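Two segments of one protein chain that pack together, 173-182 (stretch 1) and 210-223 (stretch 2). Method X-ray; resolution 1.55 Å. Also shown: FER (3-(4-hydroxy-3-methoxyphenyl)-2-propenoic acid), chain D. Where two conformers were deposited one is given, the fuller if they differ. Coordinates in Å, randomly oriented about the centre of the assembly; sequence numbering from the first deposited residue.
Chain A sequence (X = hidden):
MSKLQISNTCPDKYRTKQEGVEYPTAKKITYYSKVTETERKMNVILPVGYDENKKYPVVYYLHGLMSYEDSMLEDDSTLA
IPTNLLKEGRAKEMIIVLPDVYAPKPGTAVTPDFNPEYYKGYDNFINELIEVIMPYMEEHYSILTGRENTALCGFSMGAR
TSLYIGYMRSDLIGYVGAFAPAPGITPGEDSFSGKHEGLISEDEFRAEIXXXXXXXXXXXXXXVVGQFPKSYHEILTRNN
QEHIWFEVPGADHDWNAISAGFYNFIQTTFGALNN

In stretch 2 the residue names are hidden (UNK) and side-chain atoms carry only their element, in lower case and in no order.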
# COMPACT_ATOMS: atom_id res chain seq x y z
N ILE A 173 11.88 3.02 0.99
CA ILE A 173 10.70 2.40 1.58
C ILE A 173 11.15 1.30 2.53
O ILE A 173 11.68 0.26 2.07
CB ILE A 173 9.81 1.76 0.50
CG1 ILE A 173 9.42 2.73 -0.68
CG2 ILE A 173 8.54 1.19 1.14
CD1 ILE A 173 8.73 4.01 -0.19
N GLY A 174 10.91 1.48 3.82
CA GLY A 174 11.35 0.48 4.82
C GLY A 174 10.35 -0.68 4.92
O GLY A 174 10.74 -1.80 5.23
N TYR A 175 9.05 -0.45 4.70
CA TYR A 175 7.99 -1.43 5.00
C TYR A 175 7.08 -1.50 3.79
O TYR A 175 6.57 -0.43 3.37
CB TYR A 175 7.15 -1.01 6.26
CG TYR A 175 8.01 -0.80 7.46
CD1 TYR A 175 8.69 0.43 7.66
CD2 TYR A 175 8.19 -1.83 8.40
CE1 TYR A 175 9.50 0.59 8.76
CE2 TYR A 175 8.99 -1.64 9.49
CZ TYR A 175 9.63 -0.44 9.67
OH TYR A 175 10.40 -0.43 10.85
N VAL A 176 6.85 -2.69 3.24
CA VAL A 176 6.05 -2.89 2.05
C VAL A 176 4.91 -3.85 2.35
O VAL A 176 5.16 -4.94 2.85
CB VAL A 176 6.89 -3.47 0.88
CG1 VAL A 176 6.07 -3.54 -0.43
CG2 VAL A 176 8.21 -2.71 0.77
N GLY A 177 3.67 -3.46 2.01
CA GLY A 177 2.52 -4.30 2.27
C GLY A 177 1.71 -4.45 1.00
O GLY A 177 1.30 -3.48 0.35
N ALA A 178 1.39 -5.68 0.65
CA ALA A 178 0.72 -5.92 -0.62
C ALA A 178 -0.49 -6.79 -0.36
O ALA A 178 -0.33 -8.01 -0.10
CB ALA A 178 1.68 -6.63 -1.64
N PHE A 179 -1.70 -6.22 -0.44
CA PHE A 179 -2.92 -6.99 -0.15
C PHE A 179 -3.56 -7.35 -1.46
O PHE A 179 -4.06 -6.47 -2.18
CB PHE A 179 -3.87 -6.17 0.78
CG PHE A 179 -3.13 -5.42 1.89
CD1 PHE A 179 -2.03 -5.99 2.54
CD2 PHE A 179 -3.52 -4.10 2.23
CE1 PHE A 179 -1.31 -5.30 3.48
CE2 PHE A 179 -2.82 -3.40 3.22
CZ PHE A 179 -1.70 -3.98 3.85
N ALA A 180 -3.46 -8.63 -1.81
CA ALA A 180 -3.99 -9.19 -3.07
C ALA A 180 -3.42 -8.49 -4.29
O ALA A 180 -4.19 -8.02 -5.15
CB ALA A 180 -5.54 -9.16 -3.10
N PRO A 181 -2.09 -8.47 -4.44
CA PRO A 181 -1.50 -7.77 -5.59
C PRO A 181 -1.87 -8.35 -6.98
O PRO A 181 -2.01 -9.55 -7.19
CB PRO A 181 0.03 -7.92 -5.34
CG PRO A 181 0.17 -9.22 -4.53
CD PRO A 181 -1.05 -9.06 -3.56
N ALA A 182 -2.05 -7.42 -7.91
CA ALA A 182 -2.45 -7.72 -9.28
C ALA A 182 -1.32 -8.38 -10.09
O ALA A 182 -0.13 -8.17 -9.77
CB ALA A 182 -2.89 -6.35 -9.94
N UNK A 210 17.42 -4.83 1.94
CA UNK A 210 16.15 -5.57 2.12
C UNK A 210 15.09 -4.70 2.78
O UNK A 210 15.41 -3.97 3.72
n UNK A 210 16.61 -8.03 -0.13
c UNK A 210 17.05 -7.94 2.26
o UNK A 210 15.21 -9.12 1.26
c UNK A 210 16.37 -6.81 3.02
c UNK A 210 16.21 -8.43 1.07
N UNK A 211 13.82 -4.83 2.34
CA UNK A 211 12.77 -4.24 3.18
C UNK A 211 12.90 -4.66 4.63
O UNK A 211 13.27 -5.82 4.96
c UNK A 211 13.23 -5.63 1.26
c UNK A 211 11.48 -4.85 2.59
c UNK A 211 11.79 -5.10 1.17
N UNK A 212 12.60 -3.75 5.56
CA UNK A 212 12.55 -4.11 6.96
C UNK A 212 11.42 -5.14 7.19
O UNK A 212 11.57 -6.11 7.93
c UNK A 212 13.50 -1.86 7.56
c UNK A 212 12.35 -2.86 7.86
c UNK A 212 12.26 -3.22 9.35
c UNK A 212 13.29 -0.43 8.20
N UNK A 213 10.27 -4.88 6.56
CA UNK A 213 9.15 -5.83 6.53
C UNK A 213 8.61 -5.83 5.09
O UNK A 213 8.43 -4.74 4.46
c UNK A 213 6.83 -6.38 7.35
c UNK A 213 8.02 -5.43 7.50
c UNK A 213 8.50 -5.42 8.93
N UNK A 214 8.35 -7.02 4.52
CA UNK A 214 7.66 -7.18 3.23
C UNK A 214 6.54 -8.14 3.52
O UNK A 214 6.81 -9.21 4.07
o UNK A 214 7.87 -8.05 1.03
c UNK A 214 8.62 -7.73 2.17
N UNK A 215 5.28 -7.75 3.27
CA UNK A 215 4.17 -8.64 3.63
C UNK A 215 3.23 -8.72 2.48
O UNK A 215 2.87 -7.68 1.92
c UNK A 215 2.18 -8.86 5.37
c UNK A 215 2.01 -8.68 6.90
c UNK A 215 3.43 -8.10 4.86
c UNK A 215 0.85 -8.46 4.61
N UNK A 216 2.76 -9.93 2.18
CA UNK A 216 1.84 -10.14 1.07
C UNK A 216 0.72 -11.04 1.59
O UNK A 216 0.99 -12.05 2.28
c UNK A 216 4.45 -10.90 -1.74
c UNK A 216 1.47 -11.09 -1.24
c UNK A 216 2.51 -10.87 -0.10
c UNK A 216 3.69 -10.10 -0.62
N UNK A 217 -0.55 -10.68 1.28
CA UNK A 217 -1.65 -11.62 1.53
C UNK A 217 -2.59 -11.69 0.36
O UNK A 217 -2.44 -10.95 -0.64
c UNK A 217 -3.57 -10.27 2.75
o UNK A 217 -4.58 -10.39 3.50
o UNK A 217 -3.46 -9.37 1.93
c UNK A 217 -2.43 -11.33 2.88
N UNK A 218 -3.52 -12.63 0.48
CA UNK A 218 -4.57 -12.78 -0.54
C UNK A 218 -5.63 -13.71 -0.01
O UNK A 218 -5.31 -14.65 0.72
s UNK A 218 -5.15 -13.23 -3.28
c UNK A 218 -3.99 -13.36 -1.86
N UNK A 219 -6.91 -13.49 -0.37
CA UNK A 219 -7.93 -14.49 -0.15
C UNK A 219 -7.58 -15.80 -0.88
O UNK A 219 -6.92 -15.81 -1.93
N UNK A 220 -8.11 -16.91 -0.40
CA UNK A 220 -7.89 -18.20 -1.10
C UNK A 220 -8.78 -18.26 -2.37
O UNK A 220 -8.54 -19.08 -3.24
c UNK A 220 -7.23 -19.51 0.96
c UNK A 220 -8.24 -19.40 -0.23
o UNK A 220 -9.55 -19.21 0.28
N UNK A 221 -9.76 -17.36 -2.48
CA UNK A 221 -10.75 -17.46 -3.55
C UNK A 221 -10.93 -16.11 -4.22
O UNK A 221 -12.06 -15.66 -4.44
c UNK A 221 -12.09 -17.94 -3.02
c UNK A 221 -12.01 -19.37 -2.49
o UNK A 221 -11.49 -19.62 -1.39
n UNK A 221 -12.44 -20.33 -3.31
N UNK A 222 -9.80 -15.47 -4.54
CA UNK A 222 -9.84 -14.13 -5.12
C UNK A 222 -10.07 -14.31 -6.63
O UNK A 222 -9.18 -14.75 -7.35
c UNK A 222 -8.53 -13.37 -4.83
c UNK A 222 -8.63 -11.92 -5.26
o UNK A 222 -9.06 -11.67 -6.42
o UNK A 222 -8.26 -11.03 -4.48
N UNK A 223 -11.26 -13.88 -7.07
CA UNK A 223 -11.72 -14.06 -8.45
C UNK A 223 -11.08 -13.00 -9.41
O UNK A 223 -11.24 -13.13 -10.67
c UNK A 223 -13.25 -13.93 -8.50
o UNK A 223 -13.61 -12.65 -8.04
C4 FER D . -5.38 -7.68 -14.37
C5 FER D . -6.46 -8.05 -13.53
C6 FER D . -6.77 -7.28 -12.44
C3 FER D . -4.59 -6.57 -14.01
C2 FER D . -4.89 -5.77 -12.94
C1 FER D . -5.96 -6.13 -12.14
C10 FER D . -2.67 -5.36 -14.36
C7 FER D . -6.30 -5.24 -10.99
C8 FER D . -7.48 -5.26 -10.34
C9 FER D . -7.67 -4.28 -9.18
O1 FER D . -6.78 -3.45 -8.82
O2 FER D . -8.78 -4.30 -8.57
O4 FER D . -4.98 -8.38 -15.47
O3 FER D . -3.56 -6.35 -14.87

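Position 210 carries three carbons, the third bearing one oxygen and one nitrogen; its CA-to-CB bond points away from stretch 1 and it touches nothing there. A carboxamide ending such a chain makes it Q210, a polar residue suited to a partly exposed approach to the strand.

At 211 three carbons close a ring onto the backbone nitrogen, with CB 4.3 Å from V176 CG2; this is P211. Its ring nitrogen has no hydrogen to donate, and none of the hydrogen bonds between the stretches needs one from it.

Position 212 has four carbons, forked at the first, one arm two carbons long. Its CB sits over one face of the Y175 ring, 4.2 Å from the centroid, and a carbon comes within 3.6 Å of Y175 CE2. This is I212, the carbon being CG2; its aliphatic bulk covers the aromatic face. I212 N donates to G174 O at 2.7 Å.

Position 213 has one carbon carrying two more, one of them at the edge of the same ring: V213, with CG2 3.6 Å from Y175 CD2. A short β-branched side chain fits well on an extended strand. V213 N reaches G174 O at 3.4 Å, a weak bond, while V213 O accepts from V176 N at 2.9 Å.

At 214 a carbon is followed by an oxygen, and contact with stretch 1 is through CA, 3.4 Å from V176 O. This is S214; its hydroxyl is hydrogen-bonded elsewhere in the structure, which makes a polar group acceptable inside.

Position 215, four carbons forked at the second, pairs with G177, which has no side chain, and extends to the edge of the F179 ring. It is L215, long enough to bring CD2 4.0 Å from F179 CE1.

The four carbons at 216 fork at the first, one arm two carbons long, and meet A178 and P181. In I216, CG1 lies 4.1 Å from A178 CB and CG2 4.0 Å from P181 CD, a branched hydrocarbon against two small partners.

At 217 two carbons end in two oxygens, and the end comes nearer stretch 1, beside F179. This is D217: OD1 lies 3.2 Å from F179 CA, yet this buried oxygen has no partner in the model.

Position 218, a carbon then a sulfur, packs on A180: C218, its SG 4.1 Å from A180 CB, suits a buried apolar site.

Position 219 has no side-chain atoms: G219, a choice this contact does not explain. At 220 one carbon carries an oxygen and a carbon, T220; at 221 two carbons end in oxygen and nitrogen, N221. Neither touches stretch 1; T220 OG1 donates to N221 OD1 at 2.6 Å, suiting polar residues to this exposed turn.

Position 222 has two carbons and two oxygens, one near A180: D222, with OD2 3.6 Å from A180 CB. Both oxygens are hydrogen-bonded outside the stretches, suiting a buried carboxylate. Position 223, a carbon then an oxygen clear of stretch 1, is S223, small and polar at an exposed site.

The contact is a parallel strand pair joined by a backbone ladder. Y175, V213, L215, F179 and D217 lie on one face, V176, S214, A178 and I216 on the other.

Stretch 2, residues 210-223: QPIVSLIDCGTNDS
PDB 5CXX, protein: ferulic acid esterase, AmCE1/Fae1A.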